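Local structure of oxaloacetate acetyl hydrolase (Cryphonectria parasitica, 3LYE) at residues Ala151-Ala154 with Thr155-Arg158; Glu110-Arg114 with Ser115-Gly119; Ala78-Ile81 with Ala82-Pro86. The protein belongs to the phosphoenolpyruvate phosphomutase family of TIM-barrel enzymes and is found as an assembly of four chains. All coordinates share one frame; numbering follows the deposited sequence.

Contact 1. Residues Ala151-Ala154 with Thr155-Arg158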
loop_
_atom_site.group_PDB
_atom_site.type_symbol
_atom_site.label_atom_id
_atom_site.label_comp_id
_atom_site.label_asym_id
_atom_site.label_seq_id
_atom_site.Cartn_x
_atom_site.Cartn_y
_atom_site.Cartn_z
ATOM N N ALA A 151 -17.577 8.826 -18.373
ATOM C CA ALA A 151 -16.345 9.184 -17.683
ATOM C C ALA A 151 -15.191 8.258 -18.075
ATOM O O ALA A 151 -14.069 8.688 -18.305
ATOM C CB ALA A 151 -16.558 9.195 -16.173
ATOM N N ALA A 152 -15.479 6.967 -18.134
ATOM C CA ALA A 152 -14.498 5.973 -18.492
ATOM C C ALA A 152 -13.985 6.138 -19.920
ATOM O O ALA A 152 -12.768 6.133 -20.150
ATOM C CB ALA A 152 -15.061 4.585 -18.264
ATOM N N VAL A 153 -14.883 6.301 -20.882
ATOM C CA VAL A 153 -14.525 6.465 -22.269
ATOM C C VAL A 153 -13.728 7.749 -22.463
ATOM O O VAL A 153 -12.718 7.760 -23.170
ATOM C CB VAL A 153 -15.771 6.436 -23.157
ATOM C CG1 VAL A 153 -15.438 6.852 -24.588
ATOM C CG2 VAL A 153 -16.366 5.072 -23.165
ATOM N N ALA A 154 -14.170 8.843 -21.864
ATOM C CA ALA A 154 -13.430 10.090 -22.026
ATOM C C ALA A 154 -12.003 9.934 -21.536
ATOM O O ALA A 154 -11.081 10.540 -22.112
ATOM C CB ALA A 154 -14.114 11.237 -21.303
ATOM N N THR A 155 -11.821 9.197 -20.440
ATOM C CA THR A 155 -10.485 8.994 -19.911
ATOM C C THR A 155 -9.590 8.205 -20.852
ATOM O O THR A 155 -8.445 8.607 -21.109
ATOM C CB THR A 155 -10.533 8.275 -18.564
ATOM O OG1 THR A 155 -11.275 9.052 -17.631
ATOM C CG2 THR A 155 -9.132 8.055 -17.974
ATOM N N LYS A 156 -10.100 7.099 -21.367
ATOM C CA LYS A 156 -9.294 6.291 -22.275
ATOM C C LYS A 156 -8.924 7.100 -23.512
ATOM O O LYS A 156 -7.811 6.983 -24.015
ATOM C CB LYS A 156 -9.926 4.937 -22.566
ATOM C CG LYS A 156 -11.020 4.866 -23.538
ATOM C CD LYS A 156 -11.878 3.593 -23.418
ATOM C CE LYS A 156 -12.919 3.417 -24.537
ATOM N NZ LYS A 156 -12.403 2.836 -25.851
ATOM N N ARG A 157 -9.833 7.953 -23.986
ATOM C CA ARG A 157 -9.551 8.791 -25.143
ATOM C C ARG A 157 -8.507 9.870 -24.823
ATOM O O ARG A 157 -7.564 10.096 -25.613
ATOM C CB ARG A 157 -10.836 9.441 -25.621
ATOM C CG ARG A 157 -11.713 8.464 -26.346
ATOM C CD ARG A 157 -13.061 9.070 -26.791
ATOM N NE ARG A 157 -12.931 10.400 -27.431
ATOM C CZ ARG A 157 -12.572 10.622 -28.691
ATOM N NH1 ARG A 157 -12.459 11.868 -29.130
ATOM N NH2 ARG A 157 -12.329 9.615 -29.518
ATOM N N ARG A 158 -8.632 10.532 -23.671
ATOM C CA ARG A 158 -7.689 11.587 -23.264
ATOM C C ARG A 158 -6.279 11.023 -23.145
ATOM O O ARG A 158 -5.287 11.686 -23.486
ATOM C CB ARG A 158 -8.190 12.147 -21.936
ATOM C CG ARG A 158 -7.421 13.192 -21.246
ATOM C CD ARG A 158 -8.368 13.886 -20.199
ATOM N NE ARG A 158 -8.765 12.982 -19.105
ATOM C CZ ARG A 158 -9.996 12.546 -18.762
ATOM N NH1 ARG A 158 -11.127 12.868 -19.384
ATOM N NH2 ARG A 158 -10.090 11.745 -17.710
HETATM O O HOH W 1 -13.334 11.424 -17.823
#
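T155 turns its hydroxyl back along its own helix: OG1 stands beside the backbone N and anti to the carbonyl carbon (chi1 -60°), which sets it 2.9 Å from A151 O as a hydrogen-bond donor. The amide of T155 bonds to that same oxygen, T155 N to A151 O at 3.1 Å, and the two donors come from opposite faces of the carbonyl plane. A third donor is water 1, 2.9 Å from A151 O, so the carbonyl oxygen of buried A151 accepts three bonds. The water in turn accepts from R158 NH1 at 3.1 Å and lies in the plane of the guanidinium, at its edge; a bend at chi3 (67°) folds that group back so that one face lies over A154 O. These turns belong to helix 142-158 of the parallel barrel, which follows strand 119-122 and precedes strand 164-169, and K156 N, R157 N and R158 N carry its regular i to i-4 bonds. On another side of the helix K156 runs alongside V153, with CE 4.1 Å from V153 CG2, and its NZ goes on to a salt bridge with D193. R157 slants across the other branch of the valine, CD to V153 CG1 at 3.9 Å. A152 and V153 pack on L165 of strand 164-169, while R158 touches V294 of the second subunit.

Contact 2. Residues Glu110-Arg114 with Ser115-Gly119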
loop_
_atom_site.group_PDB
_atom_site.type_symbol
_atom_site.label_atom_id
_atom_site.label_comp_id
_atom_site.label_asym_id
_atom_site.label_seq_id
_atom_site.Cartn_x
_atom_site.Cartn_y
_atom_site.Cartn_z
ATOM N N GLU A 110 -7.771 5.614 -15.459
ATOM C CA GLU A 110 -6.432 6.140 -15.654
ATOM C C GLU A 110 -5.412 5.245 -14.969
ATOM O O GLU A 110 -4.364 4.961 -15.538
ATOM C CB GLU A 110 -6.411 7.535 -15.083
ATOM C CG GLU A 110 -5.078 8.218 -15.058
ATOM C CD GLU A 110 -5.205 9.591 -14.434
ATOM O OE1 GLU A 110 -6.018 9.742 -13.472
ATOM O OE2 GLU A 110 -4.508 10.499 -14.900
ATOM N N HIS A 111 -5.672 4.856 -13.720
ATOM C CA HIS A 111 -4.747 4.007 -12.971
ATOM C C HIS A 111 -4.579 2.623 -13.616
ATOM O O HIS A 111 -3.481 2.091 -13.699
ATOM C CB HIS A 111 -5.171 3.914 -11.511
ATOM C CG HIS A 111 -4.859 5.153 -10.737
ATOM N ND1 HIS A 111 -4.259 5.128 -9.504
ATOM C CD2 HIS A 111 -5.046 6.460 -11.030
ATOM C CE1 HIS A 111 -4.071 6.363 -9.075
ATOM N NE2 HIS A 111 -4.510 7.192 -9.996
ATOM N N TYR A 112 -5.680 2.065 -14.095
ATOM C CA TYR A 112 -5.630 0.769 -14.763
ATOM C C TYR A 112 -4.777 0.924 -16.031
ATOM O O TYR A 112 -3.908 0.092 -16.325
ATOM C CB TYR A 112 -7.018 0.236 -15.097
ATOM C CG TYR A 112 -7.721 -0.524 -13.991
ATOM C CD1 TYR A 112 -7.468 -0.263 -12.635
ATOM C CD2 TYR A 112 -8.672 -1.462 -14.312
ATOM C CE1 TYR A 112 -8.154 -0.950 -11.652
ATOM C CE2 TYR A 112 -9.353 -2.145 -13.346
ATOM C CZ TYR A 112 -9.079 -1.894 -12.006
ATOM O OH TYR A 112 -9.783 -2.581 -11.032
ATOM N N ILE A 113 -5.035 1.964 -16.804
ATOM C CA ILE A 113 -4.266 2.184 -18.022
ATOM C C ILE A 113 -2.764 2.308 -17.737
ATOM O O ILE A 113 -1.940 1.674 -18.406
ATOM C CB ILE A 113 -4.798 3.421 -18.784
ATOM C CG1 ILE A 113 -6.116 3.047 -19.484
ATOM C CG2 ILE A 113 -3.816 3.965 -19.826
ATOM C CD1 ILE A 113 -6.873 4.226 -20.039
ATOM N N ARG A 114 -2.425 3.149 -16.767
ATOM C CA ARG A 114 -1.039 3.378 -16.346
ATOM C C ARG A 114 -0.363 2.094 -15.900
ATOM O O ARG A 114 0.850 1.924 -16.077
ATOM C CB ARG A 114 -0.989 4.367 -15.134
ATOM C CG ARG A 114 -1.165 5.767 -15.559
ATOM C CD ARG A 114 -1.473 6.735 -14.436
ATOM N NE ARG A 114 -0.709 6.521 -13.236
ATOM C CZ ARG A 114 -0.983 7.078 -12.072
ATOM N NH1 ARG A 114 -0.232 6.759 -11.022
ATOM N NH2 ARG A 114 -1.973 7.956 -11.967
ATOM N N SER A 115 -1.156 1.228 -15.281
ATOM C CA SER A 115 -0.672 -0.047 -14.764
ATOM C C SER A 115 -0.616 -1.167 -15.793
ATOM O O SER A 115 -0.404 -2.316 -15.446
ATOM C CB SER A 115 -1.519 -0.499 -13.575
ATOM O OG SER A 115 -1.274 0.296 -12.426
ATOM N N GLY A 116 -0.816 -0.848 -17.061
ATOM C CA GLY A 116 -0.739 -1.840 -18.117
ATOM C C GLY A 116 -1.921 -2.761 -18.259
ATOM O O GLY A 116 -1.828 -3.747 -18.975
ATOM N N VAL A 117 -3.028 -2.435 -17.607
ATOM C CA VAL A 117 -4.203 -3.274 -17.718
ATOM C C VAL A 117 -4.792 -3.084 -19.127
ATOM O O VAL A 117 -4.816 -2.000 -19.671
ATOM C CB VAL A 117 -5.208 -2.920 -16.629
ATOM C CG1 VAL A 117 -6.471 -3.743 -16.764
ATOM C CG2 VAL A 117 -4.595 -3.088 -15.245
ATOM N N ALA A 118 -5.201 -4.195 -19.726
ATOM C CA ALA A 118 -5.718 -4.189 -21.095
ATOM C C ALA A 118 -7.141 -3.751 -21.276
ATOM O O ALA A 118 -7.506 -3.153 -22.307
ATOM C CB ALA A 118 -5.515 -5.547 -21.745
ATOM N N GLY A 119 -7.976 -4.047 -20.312
ATOM C CA GLY A 119 -9.369 -3.693 -20.370
ATOM C C GLY A 119 -10.030 -3.953 -19.024
ATOM O O GLY A 119 -9.414 -4.527 -18.117
HETATM O O HOH W 2 -2.831 -0.177 -20.371
#
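V117 approaches the Y112 ring obliquely, its CG1 4.0 Å from CD2 of the tyrosine, while the ring's hydroxyl is tied to the backbone O of D94. Within the helix, R114 CZ lies 4.1 Å above one face of the H111 ring, toward its rim, with the guanidinium and imidazole planes inclined by nearly 50°. A salt bridge from R114 NH1 to D79 of the second subunit probably helps to hold the arginine there. Helix 102-114 ends in a Schellman motif. V117 N reaches back to Y112 O at 3.0 Å, and G116 N bonds to I113 O at 3.1 Å from well above the carbonyl plane; G116, with its positive phi of 77°, is the C-prime residue that reverses the chain. The apolar pair of the motif is Y112 CB against V117 CB, 3.9 Å apart, and V117 CG1 comes to the ring because it stands anti to the backbone N (chi1 177°). S115 N bonds to H111 O at 2.9 Å, and its hydroxyl meets R75 and D79 of the same chain. Water 2 donates to both I113 O and V117 O, bridging helix end and loop. The turn lies between two helices, with H111 and V117 against helix 71-82 and I113 against K156 of helix 142-158, and it leads into strand 119-122, where G119 pairs with A93 of strand 91-94.

Contact 3. Residues Ala78-Ile81 with Ala82-Pro86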
loop_
_atom_site.group_PDB
_atom_site.type_symbol
_atom_site.label_atom_id
_atom_site.label_comp_id
_atom_site.label_asym_id
_atom_site.label_seq_id
_atom_site.Cartn_x
_atom_site.Cartn_y
_atom_site.Cartn_z
ATOM N N ALA A 78 -4.084 -5.706 -9.872
ATOM C CA ALA A 78 -4.019 -5.704 -11.323
ATOM C C ALA A 78 -2.653 -5.286 -11.830
ATOM O O ALA A 78 -2.168 -5.833 -12.785
ATOM C CB ALA A 78 -5.126 -4.818 -11.908
ATOM N N ASP A 79 -2.048 -4.308 -11.191
ATOM C CA ASP A 79 -0.725 -3.811 -11.558
ATOM C C ASP A 79 0.276 -4.977 -11.389
ATOM O O ASP A 79 1.143 -5.231 -12.222
ATOM C CB ASP A 79 -0.409 -2.635 -10.641
ATOM C CG ASP A 79 0.959 -2.141 -10.796
ATOM O OD1 ASP A 79 1.851 -2.522 -10.011
ATOM O OD2 ASP A 79 1.172 -1.401 -11.718
ATOM N N MET A 80 0.132 -5.709 -10.293
ATOM C CA MET A 80 0.996 -6.834 -10.055
ATOM C C MET A 80 0.811 -7.912 -11.135
ATOM O O MET A 80 1.775 -8.369 -11.757
ATOM C CB MET A 80 0.750 -7.424 -8.650
ATOM C CG MET A 80 1.642 -8.602 -8.300
ATOM S SD MET A 80 0.983 -10.239 -8.814
ATOM C CE MET A 80 -0.470 -10.393 -7.762
ATOM N N ILE A 81 -0.428 -8.303 -11.377
ATOM C CA ILE A 81 -0.670 -9.378 -12.325
ATOM C C ILE A 81 -0.326 -9.056 -13.754
ATOM O O ILE A 81 0.306 -9.858 -14.439
ATOM C CB ILE A 81 -2.152 -9.846 -12.221
ATOM C CG1 ILE A 81 -2.416 -10.520 -10.874
ATOM C CG2 ILE A 81 -2.512 -10.780 -13.383
ATOM C CD1 ILE A 81 -3.870 -10.647 -10.524
ATOM N N ALA A 82 -0.726 -7.884 -14.222
ATOM C CA ALA A 82 -0.486 -7.540 -15.605
ATOM C C ALA A 82 0.945 -7.436 -16.002
ATOM O O ALA A 82 1.266 -7.641 -17.170
ATOM C CB ALA A 82 -1.159 -6.191 -15.899
ATOM N N ASN A 83 1.807 -7.163 -15.031
ATOM C CA ASN A 83 3.218 -6.935 -15.298
ATOM C C ASN A 83 4.206 -8.001 -14.911
ATOM O O ASN A 83 5.412 -7.786 -14.974
ATOM C CB ASN A 83 3.582 -5.542 -14.740
ATOM C CG ASN A 83 2.691 -4.459 -15.316
ATOM O OD1 ASN A 83 1.771 -3.896 -14.634
ATOM N ND2 ASN A 83 2.879 -4.202 -16.586
ATOM N N LEU A 84 3.687 -9.144 -14.521
ATOM C CA LEU A 84 4.546 -10.270 -14.161
ATOM C C LEU A 84 5.506 -10.522 -15.334
ATOM O O LEU A 84 6.674 -10.831 -15.118
ATOM C CB LEU A 84 3.737 -11.489 -13.775
ATOM C CG LEU A 84 2.953 -11.347 -12.486
ATOM C CD1 LEU A 84 2.080 -12.561 -12.274
ATOM C CD2 LEU A 84 3.896 -11.097 -11.302
ATOM N N ASP A 85 4.982 -10.431 -16.555
ATOM C CA ASP A 85 5.776 -10.563 -17.747
ATOM C C ASP A 85 5.458 -9.289 -18.570
ATOM O O ASP A 85 4.344 -9.120 -19.046
ATOM C CB ASP A 85 5.439 -11.835 -18.507
ATOM C CG ASP A 85 6.178 -11.944 -19.834
ATOM O OD1 ASP A 85 5.946 -12.960 -20.529
ATOM O OD2 ASP A 85 6.979 -11.044 -20.184
ATOM N N PRO A 86 6.425 -8.366 -18.707
ATOM C CA PRO A 86 6.149 -7.154 -19.502
ATOM C C PRO A 86 5.722 -7.462 -20.941
ATOM O O PRO A 86 5.130 -6.614 -21.604
ATOM C CB PRO A 86 7.505 -6.439 -19.515
ATOM C CG PRO A 86 8.193 -6.918 -18.257
ATOM C CD PRO A 86 7.767 -8.332 -18.094
#
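A82 closes the last well-formed turn of helix 71-82: A82 N bonds to A78 O at 2.9 Å, nearly straight at 169°, and A82 CB lies 3.3 Å from that oxygen. One residue on, the grip slackens. N83 N is shared between two weak bonds, to D79 O and to M80 O, each 3.5 Å long, and CB of N83 rests beside D79 O. Close by, the carboxylate of D79 is held from outside the turn, OD1 making salt bridges with R75 and R114 of the second subunit. This helix links strands 49-51 and 91-94 of the barrel, and its inner side, A78 and I81, packs on M51 and L91 of those two strands. Unlike a Schellman ending, the exit uses no residue of positive phi; the chain simply unwinds. L84 makes one more turn-like bond, weak and long but straight, from its N to I81 O at 3.5 Å. Its side chain folds back over the helix end, with L84 CG 3.3 Å from M80 O and L84 CD2 3.9 Å from M80 SD. In the methionine CG stands anti to the backbone N (chi1 -179°), and the bend at chi2 (-88°) swings SD to that methyl, where the two side chains cross with sulfur against methyl. L84 also packs on L61 of the third subunit, and D85 then turns OD2 to the amide of F87 in an Asx turn.

In the fold
Along the chain contact 3 comes first, then contact 2, then contact 1, each at or near the C-terminal end of a successive barrel helix: 71-82, 102-114 and 142-158. The three helices lead into three adjacent parallel strands, 91-94, 119-122 and 164-169. Contacts 2 and 3 have centres 10 Å apart and touch, S115 O packing on A82 CB; contacts 1 and 2, 12 Å apart, meet where T155 packs on E110. Contacts 1 and 3 do not touch, their centres being 22 Å apart with 110-119 touching both. All three reach the second subunit, so this row of helix ends takes part in the oligomer interface.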